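PDB 3FDJ: DegV family protein from Eubacterium eligens, which is of unknown function but probably binds a fatty acid, as its relatives do. Local coordinates for residues A[241-244]-A[245-249]; A[232-235]-A[236-240]; A[96-99]-A[100-104]. All coordinates share one frame; numbering follows the deposited sequence.

How the contacts relate
Contact 3 comes first along the chain, in helix 90-102, which connects the parallel strands 77-82 and 109-114 of one mixed sheet. Contacts 2 and 1 follow in that order on helix 234-248, which links the parallel strands 226-230 and 253-257 of the other sheet. Contact 2 caps the start of this helix and contact 1 forms its last turns; their centres lie about 14 Å apart. Each contact is local, within one uninterrupted run of residues, so none closes a long loop and none nests in or crosses another. Contact 3 lies on the opposite side of the chain's centre, its own centre about 44 Å from that of contact 1 and about 41 Å from that of contact 2.

Contact 1. Residues A[241-244]-A[245-249]; sequences ADMI and KQAYG
The last turns of helix 234-248 bring Ile244 and Tyr248 together, one helical turn apart. Ile244 CG2 meets the ring at CD2 (3.9 Å), the two side chains slanting across one another. With CG beside its own backbone N (chi1 -57°), the tyrosine turns an edge back to the preceding turn, and Ile244 O lies near the ring plane, 3.5 Å from Tyr248 CD2. The same carbonyl oxygen accepts the Tyr248 N-H at 2.9 Å. Beyond the helix, Tyr248 OH is hydrogen-bonded to Asp217 OD1 and the ring makes an edge-to-face contact with Tyr221, while Ile244 packs on Leu216 of helix 205-219 and Leu226 of strand 226-230. On the exposed flank, Lys245 lays its chain back over the preceding turn: CG passes 3.3 Å from Ala241 O, and a bend at chi3 (-104°) brings CE within 3.7 Å of the same Ala241 O. The ammonium only approaches Asp242, with NZ to OD1 at 4.2 Å, too far for a salt bridge, so any attraction is probably modest. Lys245, Gln246 and Ala247 each donate N-H to the carbonyl four residues earlier. Gly249 N bonds to Lys245 O, and Gly249 adopts positive phi (78°), leaving the helical conformation. A glycine in the left-handed region directly after the last turn commonly ends a helix, here the connecting helix of a beta-alpha-beta unit.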
# COMPACT_ATOMS: atom_id res chain seq x y z
N ALA A 241 -14.34 -6.65 7.59
CA ALA A 241 -13.64 -7.55 8.49
C ALA A 241 -14.62 -8.56 9.11
O ALA A 241 -14.32 -9.75 9.18
CB ALA A 241 -12.90 -6.76 9.60
N ASP A 242 -15.78 -8.08 9.53
CA ASP A 242 -16.80 -8.97 10.12
C ASP A 242 -17.29 -10.02 9.11
O ASP A 242 -17.47 -11.20 9.46
CB ASP A 242 -18.02 -8.17 10.61
CG ASP A 242 -17.79 -7.50 11.96
OD1 ASP A 242 -16.83 -7.86 12.68
OD2 ASP A 242 -18.58 -6.59 12.31
N MSE A 243 -17.54 -9.57 7.88
CA MSE A 243 -17.99 -10.46 6.83
C MSE A 243 -16.97 -11.58 6.59
O MSE A 243 -17.34 -12.75 6.48
CB MSE A 243 -18.21 -9.68 5.53
CG MSE A 243 -18.64 -10.52 4.35
SE MSE A 243 -17.19 -11.34 3.32
CE MSE A 243 -16.48 -9.81 2.32
N ILE A 244 -15.69 -11.21 6.51
CA ILE A 244 -14.64 -12.16 6.20
C ILE A 244 -14.43 -13.16 7.35
O ILE A 244 -14.29 -14.35 7.11
CB ILE A 244 -13.35 -11.44 5.80
CG1 ILE A 244 -13.56 -10.77 4.43
CG2 ILE A 244 -12.19 -12.41 5.73
CD1 ILE A 244 -12.48 -9.79 4.04
N LYS A 245 -14.49 -12.68 8.59
CA LYS A 245 -14.40 -13.57 9.75
C LYS A 245 -15.50 -14.61 9.73
O LYS A 245 -15.25 -15.79 9.97
CB LYS A 245 -14.47 -12.79 11.06
CG LYS A 245 -13.21 -12.03 11.36
CD LYS A 245 -13.21 -11.46 12.76
CE LYS A 245 -13.47 -9.98 12.77
NZ LYS A 245 -13.27 -9.44 14.16
N GLN A 246 -16.71 -14.16 9.43
CA GLN A 246 -17.86 -15.04 9.42
C GLN A 246 -17.81 -16.06 8.29
O GLN A 246 -18.13 -17.23 8.50
CB GLN A 246 -19.16 -14.21 9.35
CG GLN A 246 -20.46 -15.03 9.29
CD GLN A 246 -20.81 -15.74 10.62
OE1 GLN A 246 -20.10 -15.63 11.62
NE2 GLN A 246 -21.91 -16.48 10.60
N ALA A 247 -17.43 -15.62 7.10
CA ALA A 247 -17.47 -16.47 5.90
C ALA A 247 -16.29 -17.42 5.81
O ALA A 247 -16.42 -18.53 5.31
CB ALA A 247 -17.54 -15.59 4.64
N TYR A 248 -15.12 -16.99 6.30
CA TYR A 248 -13.90 -17.78 6.12
C TYR A 248 -13.23 -18.24 7.41
O TYR A 248 -12.28 -19.02 7.36
CB TYR A 248 -12.89 -16.99 5.29
CG TYR A 248 -13.41 -16.56 3.94
CD1 TYR A 248 -13.37 -17.42 2.85
CD2 TYR A 248 -13.93 -15.30 3.74
CE1 TYR A 248 -13.86 -17.03 1.60
CE2 TYR A 248 -14.41 -14.90 2.50
CZ TYR A 248 -14.37 -15.76 1.44
OH TYR A 248 -14.84 -15.35 0.21
N GLY A 249 -13.68 -17.76 8.57
CA GLY A 249 -13.10 -18.18 9.84
C GLY A 249 -11.77 -17.51 10.15
O GLY A 249 -11.04 -17.95 11.02

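Contact 2. Residues A[232-235]-A[236-240]; sequences ENEA and LADKI
Asn233 caps the start of helix 234-248 by accepting from Leu236: it occupies the N-cap, and its OD1 takes the N-H of Leu236 at 3.2 Å. The N-H points fairly straight at OD1, yet the donor stands well above the amide carbonyl plane, 59° out of it. Having CG anti to the backbone N (chi1 -157°) swings the amide over the first turn. Its other end is also held, since ND2 donates to Gly269 O. Among the backbone bonds, Ala237 N donates to Asn233 O, and Asp238 N and Lys239 N bond to the oxygens of Glu234 and Ala235; Asn233 thus satisfies two N-H groups of the first turn, one through its side chain and one through its main chain. Of the charged side chains, Glu234 and Asp238 lie one turn apart, OE2 4.0 Å from OD2 with the carboxylate planes 68° apart, a like-charged pair likely to be mildly unfavourable, although negative charge near a helix N terminus is generally favourable. Lys239, separately, passes its CG 3.4 Å from Ala235 O on the way to a salt bridge of NZ with Asp205. Leu236 makes apolar contacts with Leu208 of helix 205-219 and Ile271 of strand 271-276. It also lays its aliphatic chain against the capping amide: Leu236 CB lies 3.4 Å from Asn233 ND2, and Leu236 CD2 lies 3.7 Å from the same nitrogen.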
# COMPACT_ATOMS: atom_id res chain seq x y z
N GLU A 232 -10.80 7.40 6.40
CA GLU A 232 -11.97 7.92 7.15
C GLU A 232 -13.21 7.09 6.85
O GLU A 232 -14.29 7.62 6.63
CB GLU A 232 -12.16 9.41 6.85
CG GLU A 232 -10.90 10.20 7.19
CD GLU A 232 -11.10 11.70 7.32
OE1 GLU A 232 -12.08 12.24 6.76
OE2 GLU A 232 -10.26 12.34 7.98
N ASN A 233 -13.04 5.77 6.83
CA ASN A 233 -14.16 4.87 6.71
C ASN A 233 -13.96 3.62 7.53
O ASN A 233 -13.99 2.50 7.03
CB ASN A 233 -14.41 4.54 5.25
CG ASN A 233 -15.83 4.10 5.02
OD1 ASN A 233 -16.59 3.92 5.98
ND2 ASN A 233 -16.22 3.96 3.75
N GLU A 234 -13.77 3.83 8.84
CA GLU A 234 -13.62 2.70 9.76
C GLU A 234 -14.88 1.82 9.76
O GLU A 234 -14.78 0.60 9.91
CB GLU A 234 -13.31 3.23 11.15
CG GLU A 234 -12.85 2.19 12.13
CD GLU A 234 -12.47 2.82 13.44
OE1 GLU A 234 -11.83 3.91 13.42
OE2 GLU A 234 -12.83 2.25 14.48
N ALA A 235 -16.04 2.44 9.53
CA ALA A 235 -17.31 1.72 9.55
C ALA A 235 -17.34 0.63 8.50
O ALA A 235 -17.66 -0.52 8.81
CB ALA A 235 -18.48 2.69 9.37
N LEU A 236 -16.96 0.98 7.28
CA LEU A 236 -16.96 0.03 6.16
C LEU A 236 -15.86 -1.02 6.36
O LEU A 236 -16.09 -2.21 6.15
CB LEU A 236 -16.81 0.73 4.80
CG LEU A 236 -16.89 -0.21 3.58
CD1 LEU A 236 -18.14 -1.12 3.63
CD2 LEU A 236 -16.83 0.62 2.29
N ALA A 237 -14.68 -0.59 6.80
CA ALA A 237 -13.58 -1.52 7.01
C ALA A 237 -13.98 -2.59 8.05
O ALA A 237 -13.69 -3.77 7.87
CB ALA A 237 -12.30 -0.79 7.41
N ASP A 238 -14.64 -2.16 9.12
CA ASP A 238 -15.12 -3.08 10.15
C ASP A 238 -16.19 -4.03 9.62
O ASP A 238 -16.18 -5.21 9.95
CB ASP A 238 -15.65 -2.31 11.38
CG ASP A 238 -14.55 -1.70 12.24
OD1 ASP A 238 -13.34 -1.96 11.99
OD2 ASP A 238 -14.91 -0.95 13.19
N LYS A 239 -17.09 -3.54 8.77
CA LYS A 239 -18.10 -4.43 8.15
C LYS A 239 -17.46 -5.52 7.29
O LYS A 239 -17.88 -6.67 7.32
CB LYS A 239 -19.06 -3.67 7.23
CG LYS A 239 -20.05 -2.79 7.90
CD LYS A 239 -20.96 -2.15 6.83
CE LYS A 239 -21.82 -1.10 7.43
NZ LYS A 239 -22.68 -0.45 6.41
N ILE A 240 -16.45 -5.13 6.52
CA ILE A 240 -15.71 -6.07 5.67
C ILE A 240 -15.02 -7.11 6.55
O ILE A 240 -15.11 -8.31 6.30
CB ILE A 240 -14.70 -5.34 4.78
CG1 ILE A 240 -15.42 -4.46 3.74
CG2 ILE A 240 -13.77 -6.36 4.07
CD1 ILE A 240 -14.52 -3.42 3.02

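Contact 3. Residues A[96-99]-A[100-104]; sequences AARA and VYLEE
Arg98 and Leu102, one turn apart, make a local side-chain contact near the C-terminal end of helix 90-102, which joins strands 77-82 and 109-114. Leu102 CD1 sits over the centre of one face of the guanidinium, 3.6 Å from Arg98 CZ, as the two chains slant past each other. Arg98 is extended from CG to NE, and its NE donates to Val110 O of strand 109-114, which helps fix the flat group beneath the methyl. Leu102 also passes its CG 3.3 Å from Arg98 O, the oxygen that accepts its N-H at 2.9 Å. Tyr101 N bonds to Ala97 O, while its ring reaches out to other parts of the fold: OH donates to Asp75 O, and the ring stacks on His105 and meets Phe72 edge to face. Toward the end of the helix, Glu103 N makes a weak bond to Ala99 O (3.4 Å). A water donates to Ala99 O at 2.7 Å and, weakly, to Glu103 OE2, bridging main chain and carboxylate. Ala97 packs on Trp68 and Phe72 of helix 65-72, and Leu102 on Val110. One flank against a strand, another against a helix, is the layered packing of a beta-alpha-beta crossover helix.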
# COMPACT_ATOMS: atom_id res chain seq x y z
N ALA A 96 18.25 3.48 -7.14
CA ALA A 96 19.30 4.48 -7.23
C ALA A 96 20.01 4.67 -5.89
O ALA A 96 21.25 4.77 -5.81
CB ALA A 96 18.70 5.83 -7.76
N ALA A 97 19.23 4.72 -4.81
CA ALA A 97 19.80 4.84 -3.47
C ALA A 97 20.60 3.58 -3.08
O ALA A 97 21.66 3.69 -2.46
CB ALA A 97 18.67 5.12 -2.45
N ARG A 98 20.12 2.41 -3.46
CA ARG A 98 20.84 1.15 -3.21
C ARG A 98 22.21 1.19 -3.87
O ARG A 98 23.20 0.75 -3.31
CB ARG A 98 20.04 -0.04 -3.75
CG ARG A 98 20.77 -1.37 -3.71
CD ARG A 98 19.90 -2.48 -4.20
NE ARG A 98 20.66 -3.72 -4.30
CZ ARG A 98 21.37 -4.12 -5.34
NH1 ARG A 98 21.48 -3.38 -6.45
NH2 ARG A 98 22.01 -5.28 -5.28
N ALA A 99 22.24 1.73 -5.09
CA ALA A 99 23.48 1.83 -5.86
C ALA A 99 24.54 2.62 -5.10
O ALA A 99 25.72 2.23 -5.05
CB ALA A 99 23.19 2.46 -7.22
N VAL A 100 24.14 3.78 -4.59
CA VAL A 100 25.03 4.62 -3.81
C VAL A 100 25.41 3.90 -2.50
O VAL A 100 26.58 3.89 -2.10
CB VAL A 100 24.36 5.98 -3.50
CG1 VAL A 100 25.20 6.77 -2.48
CG2 VAL A 100 24.15 6.78 -4.84
N TYR A 101 24.44 3.28 -1.86
CA TYR A 101 24.69 2.62 -0.55
C TYR A 101 25.74 1.50 -0.68
O TYR A 101 26.65 1.39 0.12
CB TYR A 101 23.38 2.10 0.02
CG TYR A 101 23.47 1.70 1.47
CD1 TYR A 101 23.44 2.66 2.48
CD2 TYR A 101 23.58 0.36 1.84
CE1 TYR A 101 23.52 2.30 3.82
CE2 TYR A 101 23.66 -0.02 3.18
CZ TYR A 101 23.62 0.96 4.16
OH TYR A 101 23.69 0.62 5.48
N LEU A 102 25.62 0.69 -1.73
CA LEU A 102 26.57 -0.38 -1.96
C LEU A 102 27.97 0.14 -2.31
O LEU A 102 28.95 -0.56 -2.10
CB LEU A 102 26.05 -1.34 -3.02
CG LEU A 102 24.78 -2.09 -2.60
CD1 LEU A 102 24.37 -3.02 -3.74
CD2 LEU A 102 24.87 -2.87 -1.28
N GLU A 103 28.07 1.37 -2.80
CA GLU A 103 29.39 1.97 -3.02
C GLU A 103 29.97 2.57 -1.75
O GLU A 103 31.12 3.01 -1.74
CB GLU A 103 29.30 3.03 -4.12
CG GLU A 103 28.99 2.42 -5.47
CD GLU A 103 29.03 3.42 -6.62
OE1 GLU A 103 29.36 4.61 -6.38
OE2 GLU A 103 28.74 3.00 -7.76
N GLU A 104 29.15 2.59 -0.68
CA GLU A 104 29.53 3.15 0.62
C GLU A 104 29.63 2.10 1.75
O GLU A 104 30.20 2.39 2.82
CB GLU A 104 28.54 4.25 0.99
CG GLU A 104 28.71 5.45 0.06
CD GLU A 104 27.86 6.67 0.43
OE1 GLU A 104 26.94 6.58 1.26
OE2 GLU A 104 28.14 7.74 -0.16
O HOH W 1 26.37 0.61 -7.13